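Local coordinates for lantibiotic dehydratase (PDB 5EHK) that dehydrates serine and threonine residues of the NAI-107 lantibiotic precursor peptide in a tRNA-dependent reaction, using glutamyl-tRNA as is typical of its family, at the interface of chains A and B. Coordinates in Å, arbitrary orientation; residue numbers count along the deposited sequence, not the author numbering. Chains: chain A/B, Lantibiotic dehydratase.

Contact 1 and contact 2 belong to one two-fold symmetric interface between identical chains; the centres of their C-alpha atoms are about 53 Å apart, and they have no residue or secondary structure element in common. In contact 1, residues of the C-terminal family region of chain A meet residues of the N-terminal family region of chain B, largely through polar groups. In contact 2, N-terminal family regions meet on both sides. The spacing runs mainly along the two-fold axis, contact 2 beside it and contact 1 moderately to one side. Two well-separated patches would help fix the subunits' relative orientation, if this dimer is the biological form.

Contact 1: the interface of chains A and B. Residues chain A 827, 829-830, 897-898; chain B 205, 431-432.
A:Arg829, near the start of helix 828-837, forms a salt bridge with the loop residue B:Asp431, in which NE and NH2 of A:Arg829 both hydrogen-bond to B:Asp431 OD2, each bond clearly bent at the hydrogen. A:Arg829 NE lies 3.0 Å from B:Asp431 OD2, which it meets nearly along the C-O axis. A:Arg829 NH2 stands 2.8 Å from B:Asp431 OD2, on the anti side and tilted out of the carboxylate plane. The acceptor lies near the guanidinium plane, so the arginine grips it side-on, although guanidinium and carboxylate planes are 47° apart. A bend at chi3 (-32°) folds the end of A:Arg829 back to present NE and NH2 together.

The second polar group centres on the amide of A:Asn830, which crosses the extended B:Arg205 from strand 203-205, the amide and guanidinium planes 66° apart and A:Asn830 OD1 above the guanidinium centre. As modelled, A:Asn830 ND2 is 2.8 Å from B:Arg205 NE, two nitrogens that can both only donate; the approach is doubtful and carries no weight at this resolution. Exchanging the amide N and O would remove the conflict, but the N-H would still point well away. A:Asn830 ND2 is also 3.2 Å from B:Thr432 OG1, a possible hydrogen bond in either amide orientation. The two guanidinium groups approach to 4.1 Å between A:Arg829 NH2 and B:Arg205 NH1, and the carboxylate of B:Asp431 may offset their like charges.

Van der Waals contacts border the polar groups. A:Pro827 CG lies 3.6 Å from B:Asp431 CB, supporting the base of the acidic side chain. At the opposite end, the methyl B:Thr432 CG2, anti to its own backbone nitrogen, rests 3.4 Å from the carbonyl A:Gly897 O.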
# COMPACT_ATOMS: atom_id res chain seq x y z
N PRO A 827 -18.96 2.91 -14.72
CA PRO A 827 -18.59 2.01 -13.63
C PRO A 827 -19.26 0.67 -13.80
O PRO A 827 -20.35 0.59 -14.37
CB PRO A 827 -19.11 2.72 -12.39
CG PRO A 827 -20.08 3.71 -12.87
CD PRO A 827 -19.60 4.14 -14.21
N ARG A 829 -21.03 -1.51 -12.13
CA ARG A 829 -22.42 -1.73 -11.72
C ARG A 829 -23.41 -1.23 -12.77
O ARG A 829 -24.50 -1.79 -12.93
CB ARG A 829 -22.73 -1.05 -10.38
CG ARG A 829 -22.17 -1.74 -9.15
CD ARG A 829 -22.47 -0.98 -7.85
NE ARG A 829 -22.50 0.45 -8.09
CZ ARG A 829 -23.63 1.16 -8.10
NH1 ARG A 829 -24.78 0.56 -7.80
NH2 ARG A 829 -23.61 2.47 -8.37
N ASN A 830 -23.01 -0.18 -13.50
CA ASN A 830 -23.85 0.45 -14.52
C ASN A 830 -23.70 -0.12 -15.93
O ASN A 830 -24.47 0.22 -16.82
CB ASN A 830 -23.54 1.94 -14.58
CG ASN A 830 -23.89 2.67 -13.28
OD1 ASN A 830 -24.17 2.04 -12.25
ND2 ASN A 830 -23.86 4.01 -13.33
N GLY A 897 -26.02 11.26 -16.33
CA GLY A 897 -25.35 10.42 -15.36
C GLY A 897 -25.11 8.95 -15.72
O GLY A 897 -25.13 8.08 -14.84
N LEU A 898 -24.89 8.66 -17.01
CA LEU A 898 -24.71 7.27 -17.46
C LEU A 898 -23.23 6.88 -17.53
O LEU A 898 -22.87 5.70 -17.42
CB LEU A 898 -25.43 7.03 -18.78
CG LEU A 898 -26.95 6.88 -18.73
CD1 LEU A 898 -27.54 7.12 -20.09
CD2 LEU A 898 -27.37 5.50 -18.22
N ARG B 205 -30.76 7.54 -13.61
CA ARG B 205 -29.75 7.26 -14.63
C ARG B 205 -30.33 7.15 -16.04
O ARG B 205 -30.89 6.12 -16.43
CB ARG B 205 -28.95 5.99 -14.28
CG ARG B 205 -27.95 6.22 -13.21
CD ARG B 205 -27.15 5.02 -12.83
NE ARG B 205 -25.94 5.53 -12.17
CZ ARG B 205 -25.66 5.44 -10.87
NH1 ARG B 205 -26.50 4.81 -10.03
NH2 ARG B 205 -24.51 5.94 -10.41
N ASP B 431 -21.27 6.81 -8.23
CA ASP B 431 -20.07 6.36 -8.96
C ASP B 431 -19.75 7.21 -10.18
O ASP B 431 -18.60 7.54 -10.45
CB ASP B 431 -20.27 4.93 -9.44
CG ASP B 431 -20.00 3.93 -8.37
OD1 ASP B 431 -18.95 4.08 -7.70
OD2 ASP B 431 -20.82 2.99 -8.19
N THR B 432 -20.80 7.58 -10.89
CA THR B 432 -20.70 8.32 -12.12
C THR B 432 -20.56 9.81 -11.90
O THR B 432 -19.68 10.45 -12.47
CB THR B 432 -21.95 8.08 -12.95
OG1 THR B 432 -22.14 6.66 -13.13
CG2 THR B 432 -21.83 8.74 -14.27

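Contact 2: the interface of chains A and B. Residues chain A 463-464, 467, 470, 671; chain B 470, 674-675, 721.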
# COMPACT_ATOMS: atom_id res chain seq x y z
N ALA A 463 7.81 -15.30 19.65
CA ALA A 463 7.48 -14.61 20.90
C ALA A 463 7.67 -15.52 22.12
O ALA A 463 8.19 -15.07 23.14
CB ALA A 463 6.07 -14.01 20.85
N ARG A 464 7.23 -16.78 22.02
CA ARG A 464 7.42 -17.74 23.10
C ARG A 464 8.89 -17.89 23.48
O ARG A 464 9.25 -17.94 24.67
CB ARG A 464 6.88 -19.11 22.71
CG ARG A 464 5.41 -19.27 22.93
CD ARG A 464 5.06 -20.74 22.85
NE ARG A 464 5.49 -21.28 21.57
CZ ARG A 464 4.75 -21.24 20.46
NH1 ARG A 464 3.53 -20.71 20.49
NH2 ARG A 464 5.23 -21.74 19.32
N ALA A 467 9.80 -15.01 25.56
CA ALA A 467 9.10 -14.96 26.84
C ALA A 467 9.73 -15.92 27.84
O ALA A 467 10.05 -15.53 28.96
CB ALA A 467 7.61 -15.27 26.66
N ALA A 470 12.99 -14.98 29.11
CA ALA A 470 12.89 -13.87 30.06
C ALA A 470 12.55 -14.34 31.49
O ALA A 470 13.14 -13.86 32.46
CB ALA A 470 11.88 -12.85 29.58
N LEU A 671 9.46 -8.25 16.95
CA LEU A 671 10.08 -8.48 18.24
C LEU A 671 11.33 -7.66 18.43
O LEU A 671 11.88 -7.60 19.51
CB LEU A 671 10.36 -9.95 18.48
CG LEU A 671 9.14 -10.72 18.97
CD1 LEU A 671 9.33 -12.22 18.87
CD2 LEU A 671 8.82 -10.30 20.41
N ALA B 470 7.61 -9.56 32.52
CA ALA B 470 7.96 -10.97 32.33
C ALA B 470 9.10 -11.43 33.24
O ALA B 470 9.07 -12.53 33.82
CB ALA B 470 8.32 -11.25 30.89
N MET B 674 2.76 -12.20 21.71
CA MET B 674 3.32 -12.69 22.96
C MET B 674 2.33 -13.66 23.60
O MET B 674 1.12 -13.42 23.58
CB MET B 674 3.59 -11.54 23.90
CG MET B 674 4.60 -10.52 23.41
SD MET B 674 6.30 -11.12 23.46
CE MET B 674 6.35 -11.87 25.08
N PRO B 675 2.85 -14.74 24.20
CA PRO B 675 2.01 -15.80 24.82
C PRO B 675 1.24 -15.27 26.02
O PRO B 675 0.15 -15.74 26.35
CB PRO B 675 3.05 -16.84 25.28
CG PRO B 675 4.33 -16.09 25.39
CD PRO B 675 4.29 -15.01 24.35
N TRP B 721 2.89 -20.97 31.99
CA TRP B 721 2.63 -19.55 31.77
C TRP B 721 1.93 -18.92 32.97
O TRP B 721 1.59 -17.74 32.94
CB TRP B 721 1.81 -19.34 30.49
CG TRP B 721 2.53 -19.83 29.29
CD1 TRP B 721 2.25 -20.95 28.55
CD2 TRP B 721 3.69 -19.24 28.71
NE1 TRP B 721 3.17 -21.08 27.53
CE2 TRP B 721 4.06 -20.04 27.61
CE3 TRP B 721 4.45 -18.11 29.01
CZ2 TRP B 721 5.16 -19.75 26.82
CZ3 TRP B 721 5.54 -17.81 28.21
CH2 TRP B 721 5.88 -18.63 27.13
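Helix 460-471 of chain A, joined by the 3-10 helix 669-673, meets the loop segment B:Met674-B:Pro675, B:Trp721 at the C-terminal end of helix 707-721, and helix 460-471 of chain B. Alanines carry much of the helix surface. A:Ala463 and A:Ala467, one turn apart, both point their methyl groups at the B:Met674-B:Pro675 segment. A:Ala463 CB comes to 3.7 Å from B:Met674 CA, showing that the small side chain admits the backbone of the partner loop.

A:Ala467 is met by two ring systems. A:Ala467 CB lies 3.6 Å from B:Pro675 CG and as far from B:Trp721 CZ3, meeting the six-membered ring of the indole at its rim, close to the ring plane, rather than over its face. Within chain B, B:Pro675 CB sits over one indole face of B:Trp721 toward the rim, 3.7 Å above the ring plane, so the proline probably helps to position the tryptophan. The aliphatic part of A:Arg464 continues this surface: A:Arg464 CG is 3.9 Å from B:Trp721 CZ2, while the guanidinium plane is turned 66° from the indole.

B:Met674 bends at chi2 (-73°) and chi3 (-45°), bringing the thioether over the alanine surface, with B:Met674 CE 4.0 Å from A:Ala467 CB. B:Met674 SD also reaches A:Leu671 CD2, at 4.0 Å. Where the two copies of helix 460-471 approach, equivalent methyl groups meet beside the two-fold axis: A:Ala470 CB and B:Ala470 CB are 4.1 Å apart.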